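Local structure of cell wall mannoprotein 1 (Neosartorya fumigata, 5J5L) at residues L10-I13 and K14-N18; E26-D30 and L31-L35; V40-Q43 and L44-D47; D131-A134 and S135-D139. The protein binds the fatty acid arachidonic acid within an all-helical bundle and is probably a constitutive cell-wall component targeted by host humoral immunity. All blocks are in the same frame, centred on the assembly; numbering follows the deposited sequence.

Interaction 1: L10-I13 and K14-N18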
loop_
_atom_site.group_PDB
_atom_site.type_symbol
_atom_site.label_atom_id
_atom_site.label_comp_id
_atom_site.label_asym_id
_atom_site.label_seq_id
_atom_site.Cartn_x
_atom_site.Cartn_y
_atom_site.Cartn_z
ATOM N N LEU A 10 5.627 8.785 -1.440
ATOM C CA LEU A 10 5.550 7.446 -2.014
ATOM C C LEU A 10 6.761 6.601 -1.606
ATOM O O LEU A 10 6.639 5.393 -1.410
ATOM C CB LEU A 10 5.415 7.509 -3.523
ATOM C CG LEU A 10 4.063 8.069 -4.012
ATOM C CD1 LEU A 10 4.112 8.359 -5.507
ATOM C CD2 LEU A 10 2.897 7.168 -3.668
ATOM N N SER A 11 7.910 7.234 -1.464
ATOM C CA SER A 11 9.108 6.505 -1.027
ATOM C C SER A 11 8.953 6.011 0.411
ATOM O O SER A 11 9.348 4.896 0.746
ATOM C CB SER A 11 10.332 7.397 -1.128
ATOM O OG SER A 11 11.523 6.680 -0.854
ATOM N N THR A 12 8.381 6.857 1.257
ATOM C CA THR A 12 8.117 6.499 2.651
ATOM C C THR A 12 7.171 5.291 2.706
ATOM O O THR A 12 7.361 4.354 3.491
ATOM C CB THR A 12 7.537 7.711 3.412
ATOM O OG1 THR A 12 8.528 8.752 3.494
ATOM C CG2 THR A 12 7.101 7.333 4.823
ATOM N N ILE A 13 6.153 5.306 1.864
ATOM C CA ILE A 13 5.242 4.163 1.749
ATOM C C ILE A 13 6.009 2.891 1.343
ATOM O O ILE A 13 5.823 1.823 1.951
ATOM C CB ILE A 13 4.085 4.467 0.772
ATOM C CG1 ILE A 13 3.175 5.547 1.377
ATOM C CG2 ILE A 13 3.301 3.206 0.440
ATOM C CD1 ILE A 13 2.304 6.267 0.366
ATOM N N LYS A 14 6.871 3.017 0.345
ATOM C CA LYS A 14 7.680 1.884 -0.118
ATOM C C LYS A 14 8.494 1.318 1.038
ATOM O O LYS A 14 8.538 0.100 1.263
ATOM C CB LYS A 14 8.622 2.330 -1.238
ATOM C CG LYS A 14 9.335 1.188 -1.950
ATOM C CD LYS A 14 10.280 1.743 -3.001
ATOM C CE LYS A 14 10.800 0.675 -3.943
ATOM N NZ LYS A 14 9.877 0.460 -5.095
ATOM N N THR A 15 9.154 2.202 1.774
ATOM C CA THR A 15 9.930 1.771 2.934
ATOM C C THR A 15 9.067 1.054 3.972
ATOM O O THR A 15 9.451 -0.019 4.462
ATOM C CB THR A 15 10.706 2.954 3.531
ATOM O OG1 THR A 15 11.553 3.471 2.510
ATOM C CG2 THR A 15 11.560 2.515 4.709
ATOM N N ASP A 16 7.885 1.608 4.276
ATOM C CA ASP A 16 6.949 0.987 5.219
ATOM C C ASP A 16 6.584 -0.436 4.798
ATOM O O ASP A 16 6.569 -1.350 5.626
ATOM C CB ASP A 16 5.636 1.770 5.310
ATOM C CG ASP A 16 5.776 3.158 5.923
ATOM O OD1 ASP A 16 6.743 3.460 6.689
ATOM O OD2 ASP A 16 4.834 3.965 5.675
ATOM N N ILE A 17 6.250 -0.606 3.513
ATOM C CA ILE A 17 5.838 -1.902 2.988
ATOM C C ILE A 17 6.962 -2.921 3.152
ATOM O O ILE A 17 6.721 -4.049 3.591
ATOM C CB ILE A 17 5.401 -1.825 1.512
ATOM C CG1 ILE A 17 4.104 -1.007 1.374
ATOM C CG2 ILE A 17 5.181 -3.218 0.933
ATOM C CD1 ILE A 17 3.863 -0.462 -0.025
ATOM N N ASN A 18 8.181 -2.526 2.803
ATOM C CA ASN A 18 9.289 -3.468 2.860
ATOM C C ASN A 18 9.641 -3.834 4.290
ATOM O O ASN A 18 9.988 -4.974 4.563
ATOM C CB ASN A 18 10.455 -2.925 2.063
ATOM C CG ASN A 18 10.149 -2.925 0.571
ATOM O OD1 ASN A 18 9.515 -3.865 0.049
ATOM N ND2 ASN A 18 10.567 -1.882 -0.115
HETATM O O HOH W 1 11.927 6.233 1.775
#
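Within the amphipathic helix 3-26 of this lipid-binding bundle, Ile13 and Ile17 meet one turn apart on the buried side, while Ser11 and Thr15 are bridged by water on the exposed side. Ordinary i to i+4 backbone bonds, from Leu10 O to Lys14 N through Ile13 O to Ile17 N, set the spacing. Ile13 has CG2 anti to its backbone nitrogen (its CG1 torsion is -68°), which turns the methyl forward along the helix to reach Ile17 CD1 at 3.7 Å. The two branched chains pass at a slant, and the Ile17 side chain goes on to approach the bound arachidonic acid at about 4 Å. On the other side of the helix, one water lies 2.7 Å from Ser11 OG and 2.9 Å from Thr15 OG1, tying the two hydroxyls together across a turn. Between these sides, Thr12 and Asp16 run alongside each other, with Thr12 CG2 4.1 Å from Asp16 OD2. The carboxylate folds back over the backbone, leaving Asp16 CG 3.1 Å from Thr12 O, and its OD2 also comes close to Asp47 of helix 31-56. Lys14 sends its amine to a salt bridge with Asp79. The chemistry thus divides by side: Ile13 packs into the bundle against Leu44 and Leu117 while Ile17, touching it, approaches the lipid, whereas the two hydroxyls are linked through a water.

Interaction 2: E26-D30 and L31-L35. With ACD (arachidonic acid), chain B.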
loop_
_atom_site.group_PDB
_atom_site.type_symbol
_atom_site.label_atom_id
_atom_site.label_comp_id
_atom_site.label_asym_id
_atom_site.label_seq_id
_atom_site.Cartn_x
_atom_site.Cartn_y
_atom_site.Cartn_z
ATOM N N GLU A 26 9.480 -13.074 9.475
ATOM C CA GLU A 26 9.926 -13.510 10.797
ATOM C C GLU A 26 8.817 -13.999 11.735
ATOM O O GLU A 26 9.131 -14.494 12.810
ATOM C CB GLU A 26 10.643 -12.367 11.528
ATOM C CG GLU A 26 11.968 -11.943 10.939
ATOM C CD GLU A 26 12.495 -10.660 11.570
ATOM O OE1 GLU A 26 11.838 -10.122 12.502
ATOM O OE2 GLU A 26 13.559 -10.180 11.119
ATOM N N PHE A 27 7.547 -13.856 11.352
ATOM C CA PHE A 27 6.428 -14.124 12.253
ATOM C C PHE A 27 6.350 -15.595 12.643
ATOM O O PHE A 27 6.360 -16.482 11.770
ATOM C CB PHE A 27 5.118 -13.688 11.601
ATOM C CG PHE A 27 3.906 -13.769 12.503
ATOM C CD1 PHE A 27 3.915 -13.235 13.775
ATOM C CD2 PHE A 27 2.708 -14.298 12.014
ATOM C CE1 PHE A 27 2.789 -13.293 14.574
ATOM C CE2 PHE A 27 1.579 -14.363 12.818
ATOM C CZ PHE A 27 1.622 -13.858 14.101
ATOM N N THR A 28 6.288 -15.848 13.951
ATOM C CA THR A 28 6.175 -17.215 14.481
ATOM C C THR A 28 4.819 -17.513 15.140
ATOM O O THR A 28 4.611 -18.628 15.621
ATOM C CB THR A 28 7.270 -17.498 15.540
ATOM O OG1 THR A 28 7.036 -16.694 16.705
ATOM C CG2 THR A 28 8.644 -17.194 14.981
ATOM N N GLY A 29 3.921 -16.524 15.169
ATOM C CA GLY A 29 2.661 -16.625 15.913
ATOM C C GLY A 29 2.658 -15.827 17.209
ATOM O O GLY A 29 1.618 -15.675 17.860
ATOM N N ASP A 30 3.821 -15.311 17.593
ATOM C CA ASP A 30 3.970 -14.616 18.864
ATOM C C ASP A 30 3.213 -13.291 18.831
ATOM O O ASP A 30 3.313 -12.546 17.866
ATOM C CB ASP A 30 5.454 -14.370 19.136
ATOM C CG ASP A 30 5.697 -13.570 20.393
ATOM O OD1 ASP A 30 5.827 -14.174 21.473
ATOM O OD2 ASP A 30 5.784 -12.331 20.276
ATOM N N LEU A 31 2.480 -12.985 19.899
ATOM C CA LEU A 31 1.593 -11.816 19.887
ATOM C C LEU A 31 2.350 -10.475 19.962
ATOM O O LEU A 31 1.880 -9.464 19.427
ATOM C CB LEU A 31 0.553 -11.948 21.013
ATOM C CG LEU A 31 -0.847 -11.400 20.781
ATOM C CD1 LEU A 31 -1.439 -11.876 19.455
ATOM C CD2 LEU A 31 -1.760 -11.775 21.938
ATOM N N LEU A 32 3.519 -10.459 20.612
ATOM C CA LEU A 32 4.357 -9.261 20.632
ATOM C C LEU A 32 4.891 -8.944 19.235
ATOM O O LEU A 32 5.014 -7.781 18.859
ATOM C CB LEU A 32 5.533 -9.387 21.619
ATOM C CG LEU A 32 5.304 -9.145 23.105
ATOM C CD1 LEU A 32 6.602 -9.356 23.869
ATOM C CD2 LEU A 32 4.785 -7.733 23.330
ATOM N N GLN A 33 5.201 -9.982 18.460
ATOM C CA GLN A 33 5.565 -9.791 17.061
ATOM C C GLN A 33 4.429 -9.143 16.319
ATOM O O GLN A 33 4.642 -8.211 15.544
ATOM C CB GLN A 33 5.876 -11.107 16.381
ATOM C CG GLN A 33 7.174 -11.747 16.818
ATOM C CD GLN A 33 7.464 -12.948 15.957
ATOM O OE1 GLN A 33 6.647 -13.867 15.868
ATOM N NE2 GLN A 33 8.611 -12.933 15.286
ATOM N N ALA A 34 3.219 -9.653 16.548
ATOM C CA ALA A 34 2.012 -9.095 15.931
ATOM C C ALA A 34 1.811 -7.624 16.275
ATOM O O ALA A 34 1.461 -6.821 15.401
ATOM C CB ALA A 34 0.784 -9.897 16.336
ATOM N N LEU A 35 2.012 -7.276 17.535
ATOM C CA LEU A 35 1.902 -5.888 17.978
ATOM C C LEU A 35 2.909 -5.013 17.235
ATOM O O LEU A 35 2.577 -3.917 16.778
ATOM C CB LEU A 35 2.151 -5.784 19.475
ATOM C CG LEU A 35 2.027 -4.379 20.074
ATOM C CD1 LEU A 35 0.562 -3.982 20.172
ATOM C CD2 LEU A 35 2.689 -4.299 21.438
HETATM C C1 ACD B . 3.474 -10.140 11.927
HETATM C C2 ACD B . 2.063 -9.696 11.622
HETATM C C3 ACD B . 1.107 -10.860 11.786
HETATM C C4 ACD B . -0.342 -10.370 11.807
HETATM C C5 ACD B . -0.517 -9.298 12.856
HETATM C C6 ACD B . -0.941 -8.043 12.618
HETATM C C7 ACD B . -1.379 -7.541 11.265
HETATM C C8 ACD B . -0.349 -6.633 10.613
HETATM C C9 ACD B . -0.114 -6.603 9.291
HETATM C C10 ACD B . -0.787 -7.491 8.258
HETATM C C11 ACD B . -1.920 -6.771 7.573
HETATM C C12 ACD B . -1.981 -6.432 6.278
HETATM C C13 ACD B . -0.921 -6.663 5.220
HETATM C C14 ACD B . -0.040 -5.426 5.249
HETATM C C15 ACD B . 0.570 -4.899 4.182
HETATM C C16 ACD B . 0.447 -5.466 2.795
HETATM C C17 ACD B . 0.855 -4.405 1.785
HETATM C C18 ACD B . -0.145 -3.265 1.724
HETATM C C19 ACD B . 0.191 -2.301 0.611
HETATM C C20 ACD B . -0.311 -0.900 0.841
HETATM O O1 ACD B . 4.111 -10.578 10.960
HETATM O O2 ACD B . 3.949 -10.036 13.075
HETATM O O HOH W 2 9.728 -10.091 14.813
#
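Asp30 hands the chain over to Leu31 at the start of helix 31-56, where the loop 26-30 turns through Gly29, whose positive phi of 105° would press a CB against the preceding carbonyl. Asp30 is the N-cap: its OD2, using the anti lone pair, accepts from Gln33 N at 3.0 Å. The Gln33 side chain then reaches back along the loop, extended beyond CG, and its amide is held at both ends. OE1 receives Thr28 N at 2.8 Å in a nearly straight bond (169°), with Thr28 OG1 also close by. NE2 gives one hydrogen to Glu26 O at 3.0 Å, coming from above that carbonyl's plane, and another to a water that in turn donates to Glu26 OE1. The Phe27 ring crosses this amide at a slant, the planes 37° apart. Over the centre of one face sits Gly29 N, 3.4 Å above the Phe27 ring plane; against the opposite face lies C3 of arachidonic acid, 3.6 Å above that plane. Ala34 CB adds an apolar contact to ligand C5 at 3.8 Å. Ligand O2 comes within 3.1 Å of Gln33 O, an approach of two oxygens that may be easier if the acid is protonated. The bonds to the Gln33 amide therefore brace the loop from which Phe27 meets the head of the lipid.

Interaction 3: V40-Q43 and L44-D47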
loop_
_atom_site.group_PDB
_atom_site.type_symbol
_atom_site.label_atom_id
_atom_site.label_comp_id
_atom_site.label_asym_id
_atom_site.label_seq_id
_atom_site.Cartn_x
_atom_site.Cartn_y
_atom_site.Cartn_z
ATOM N N VAL A 40 3.745 -0.852 12.593
ATOM C CA VAL A 40 4.237 -0.502 11.252
ATOM C C VAL A 40 3.070 -0.390 10.288
ATOM O O VAL A 40 3.013 0.534 9.467
ATOM C CB VAL A 40 5.278 -1.492 10.713
ATOM C CG1 VAL A 40 5.800 -1.021 9.365
ATOM C CG2 VAL A 40 6.438 -1.634 11.687
ATOM N N GLU A 41 2.112 -1.309 10.400
ATOM C CA GLU A 41 0.939 -1.260 9.537
ATOM C C GLU A 41 0.158 0.037 9.721
ATOM O O GLU A 41 -0.348 0.599 8.748
ATOM C CB GLU A 41 0.050 -2.461 9.776
ATOM C CG GLU A 41 -1.103 -2.583 8.789
ATOM C CD GLU A 41 -2.289 -1.701 9.103
ATOM O OE1 GLU A 41 -2.429 -1.229 10.260
ATOM O OE2 GLU A 41 -3.127 -1.512 8.177
ATOM N N GLN A 42 0.069 0.514 10.963
ATOM C CA GLN A 42 -0.676 1.743 11.258
ATOM C C GLN A 42 0.085 2.968 10.748
ATOM O O GLN A 42 -0.531 3.934 10.270
ATOM C CB GLN A 42 -0.986 1.840 12.743
ATOM C CG GLN A 42 -2.060 0.846 13.170
ATOM C CD GLN A 42 -3.457 1.288 12.754
ATOM O OE1 GLN A 42 -4.067 0.712 11.845
ATOM N NE2 GLN A 42 -3.957 2.316 13.401
ATOM N N GLN A 43 1.416 2.911 10.838
ATOM C CA GLN A 43 2.275 3.939 10.218
ATOM C C GLN A 43 2.052 3.969 8.709
ATOM O O GLN A 43 1.937 5.045 8.102
ATOM C CB GLN A 43 3.744 3.680 10.533
ATOM C CG GLN A 43 4.665 4.833 10.144
ATOM C CD GLN A 43 4.275 6.153 10.798
ATOM O OE1 GLN A 43 4.199 6.261 12.021
ATOM N NE2 GLN A 43 4.027 7.176 9.975
ATOM N N LEU A 44 1.970 2.788 8.107
ATOM C CA LEU A 44 1.712 2.671 6.674
ATOM C C LEU A 44 0.379 3.324 6.312
ATOM O O LEU A 44 0.307 4.109 5.364
ATOM C CB LEU A 44 1.740 1.205 6.223
ATOM C CG LEU A 44 1.329 0.871 4.785
ATOM C CD1 LEU A 44 2.122 1.687 3.778
ATOM C CD2 LEU A 44 1.471 -0.614 4.512
ATOM N N GLU A 45 -0.669 3.014 7.071
ATOM C CA GLU A 45 -1.975 3.650 6.845
ATOM C C GLU A 45 -1.882 5.182 6.871
ATOM O O GLU A 45 -2.408 5.866 5.988
ATOM C CB GLU A 45 -3.008 3.173 7.871
ATOM C CG GLU A 45 -3.457 1.726 7.718
ATOM C CD GLU A 45 -4.685 1.382 8.562
ATOM O OE1 GLU A 45 -5.379 2.290 9.046
ATOM O OE2 GLU A 45 -4.975 0.186 8.752
ATOM N N SER A 46 -1.188 5.708 7.877
ATOM C CA SER A 46 -1.010 7.142 8.041
ATOM C C SER A 46 -0.256 7.738 6.848
ATOM O O SER A 46 -0.603 8.812 6.357
ATOM C CB SER A 46 -0.231 7.421 9.332
ATOM O OG SER A 46 -0.133 8.803 9.597
ATOM N N ASP A 47 0.796 7.048 6.431
ATOM C CA ASP A 47 1.633 7.506 5.320
ATOM C C ASP A 47 0.882 7.500 3.984
ATOM O O ASP A 47 1.091 8.401 3.155
ATOM C CB ASP A 47 2.927 6.679 5.258
ATOM C CG ASP A 47 3.866 6.959 6.463
ATOM O OD1 ASP A 47 3.754 8.033 7.094
ATOM O OD2 ASP A 47 4.727 6.106 6.773
#
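From Val40 to Asp47 the backbone is regular alpha helix, the four i to i+4 bonds running from Leu44 N to Val40 O up to Asp47 N to Gln43 O. Two carboxyl groups dominate one side of it. Glu41 starts with CG anti to its backbone nitrogen (chi1 -172°) and then bends at the next bond, which swings its acid group over to Glu45, whose chain is extended beyond CG. Their oxygens, Glu41 OE2 and Glu45 OE2, stand only 2.6 Å apart, and the two carboxyl planes are nearly perpendicular. Two charged acids would hardly tolerate such closeness, so one of them probably carries a proton and shares it with the other; Asp106, close to Glu41 OE1, would make a proton in this group more likely still. Glu41 OE2 also lies 3.3 Å from Glu45 CG, so that its oxygen rests against the aliphatic part of its partner. On another side of the helix, Gln43, bent at chi2, meets Asp47: NE2 donates to OD1 at 3.0 Å, from above the carboxylate plane rather than within it, and gives a weak second bond to OD2 at 3.4 Å. Asp47 in turn folds its carboxylate over the helix, with CG 3.2 Å from Gln43 O. Leu44 faces inward between these polar pairs. It packs on Leu20 of helix 3-26 and Leu110 of helix 100-124, about 4 Å from the arachidonic acid. Val40 likewise reaches helix 3-26, at Leu20 and His23, whereas Glu41 lies against Leu110 and Glu45 against Ala109 and Lys113 of helix 100-124.

Interaction 4: D131-A134 and S135-D139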
loop_
_atom_site.group_PDB
_atom_site.type_symbol
_atom_site.label_atom_id
_atom_site.label_comp_id
_atom_site.label_asym_id
_atom_site.label_seq_id
_atom_site.Cartn_x
_atom_site.Cartn_y
_atom_site.Cartn_z
ATOM N N ASP A 131 -4.498 6.526 -17.255
ATOM C CA ASP A 131 -4.883 5.190 -17.711
ATOM C C ASP A 131 -3.899 4.150 -17.188
ATOM O O ASP A 131 -4.300 3.088 -16.704
ATOM C CB ASP A 131 -4.970 5.127 -19.239
ATOM C CG ASP A 131 -6.113 5.969 -19.796
ATOM O OD1 ASP A 131 -7.115 6.167 -19.072
ATOM O OD2 ASP A 131 -6.012 6.426 -20.957
ATOM N N THR A 132 -2.612 4.476 -17.263
ATOM C CA THR A 132 -1.552 3.599 -16.764
ATOM C C THR A 132 -1.680 3.337 -15.266
ATOM O O THR A 132 -1.510 2.200 -14.794
ATOM C CB THR A 132 -0.185 4.222 -17.075
ATOM O OG1 THR A 132 -0.051 4.340 -18.493
ATOM C CG2 THR A 132 0.940 3.391 -16.530
ATOM N N ILE A 133 -1.973 4.394 -14.518
ATOM C CA ILE A 133 -2.179 4.270 -13.084
ATOM C C ILE A 133 -3.402 3.413 -12.770
ATOM O O ILE A 133 -3.351 2.543 -11.886
ATOM C CB ILE A 133 -2.346 5.644 -12.418
ATOM C CG1 ILE A 133 -1.006 6.395 -12.472
ATOM C CG2 ILE A 133 -2.841 5.487 -10.981
ATOM C CD1 ILE A 133 -1.091 7.864 -12.123
ATOM N N ALA A 134 -4.499 3.694 -13.460
ATOM C CA ALA A 134 -5.723 2.913 -13.293
ATOM C C ALA A 134 -5.467 1.423 -13.531
ATOM O O ALA A 134 -5.901 0.589 -12.740
ATOM C CB ALA A 134 -6.804 3.428 -14.211
ATOM N N SER A 135 -4.742 1.110 -14.604
ATOM C CA SER A 135 -4.410 -0.275 -14.939
ATOM C C SER A 135 -3.590 -0.949 -13.850
ATOM O O SER A 135 -3.911 -2.062 -13.433
ATOM C CB SER A 135 -3.667 -0.356 -16.274
ATOM O OG SER A 135 -4.458 0.164 -17.331
ATOM N N GLY A 136 -2.539 -0.284 -13.372
ATOM C CA GLY A 136 -1.750 -0.814 -12.265
ATOM C C GLY A 136 -2.550 -0.967 -10.982
ATOM O O GLY A 136 -2.360 -1.909 -10.222
ATOM N N THR A 137 -3.455 -0.031 -10.733
ATOM C CA THR A 137 -4.298 -0.089 -9.546
ATOM C C THR A 137 -5.264 -1.279 -9.588
ATOM O O THR A 137 -5.521 -1.903 -8.549
ATOM C CB THR A 137 -5.060 1.242 -9.363
ATOM O OG1 THR A 137 -4.110 2.311 -9.259
ATOM C CG2 THR A 137 -5.909 1.210 -8.091
ATOM N N GLN A 138 -5.797 -1.588 -10.765
ATOM C CA GLN A 138 -6.572 -2.835 -10.964
ATOM C C GLN A 138 -5.795 -4.060 -10.470
ATOM O O GLN A 138 -6.361 -4.952 -9.829
ATOM C CB GLN A 138 -6.929 -3.061 -12.428
ATOM C CG GLN A 138 -7.986 -2.147 -12.996
ATOM C CD GLN A 138 -8.322 -2.551 -14.412
ATOM O OE1 GLN A 138 -7.787 -1.997 -15.364
ATOM N NE2 GLN A 138 -9.161 -3.563 -14.552
ATOM N N ASP A 139 -4.499 -4.098 -10.774
ATOM C CA ASP A 139 -3.640 -5.218 -10.363
ATOM C C ASP A 139 -3.404 -5.240 -8.858
ATOM O O ASP A 139 -3.420 -6.298 -8.221
ATOM C CB ASP A 139 -2.292 -5.150 -11.110
ATOM C CG ASP A 139 -2.428 -5.351 -12.613
ATOM O OD1 ASP A 139 -3.411 -5.967 -13.092
ATOM O OD2 ASP A 139 -1.527 -4.865 -13.339
#
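Ile133 and Thr137, one turn apart on helix 127-150 of the helical bundle, form the closely packed side of this segment, whereas Ser135 and Gln138 look toward solvent. A threonine returning its hydroxyl to the carbonyl four residues earlier is a familiar intrahelical bond, and here it takes a clear form. Ile133 O accepts twice from the same residue, from Thr137 N at 2.8 Å and from Thr137 OG1 at 2.7 Å. The hydroxyl comes from above the carbonyl plane, 42° out of it, leaving the more axial approach to the amide. Thr137 chi1 of -58° makes this possible by setting OG1 beside its own backbone nitrogen and so back toward the preceding turn. Thr137 OG1 is also hydrogen-bonded to Ser118 OG of helix 100-124, so this inner polar group is gripped from two helices. Ile133 packs there on Ser118 and Gln122, and on Thr70 and Leu73 of helix 63-89. Gly136, buried as well, donates its amide to Thr132 O at 3.0 Å in an almost straight bond. The outer side is sparser. Ser135 OG lies 3.0 Å from Asp131 O, and Gln138, extended beyond CG, lays that carbon 3.4 Å from Ala134 O before running outward. Back on the inner side, the two packed side chains themselves meet where Ile133 CG2 comes to 3.8 Å from Thr137 OG1.

Overall arrangement
Taken together, the four contacts follow the bundle from the lipid head to a helix that does not touch the lipid in this contact. Interaction 2 receives the carboxyl end of arachidonic acid, while interactions 1 and 3 approach the ligand through Ile17 and Leu44, each about 4 Å away. Interactions 1 and 3, with centres 10 Å apart, join adjacent helices directly: Asp16 OD2 and Asp47 OD2 stand 2.4 Å apart, suggesting a shared proton if the spacing is accurate, and Thr12 CG2 packs on Asp47 OD2. Interactions 2 and 3 share helix 31-56, their centres 18 Å apart. Interaction 4 lies on the opposite side of the chain's centre from interactions 2 and 3, about 33 Å from interaction 2 between centres.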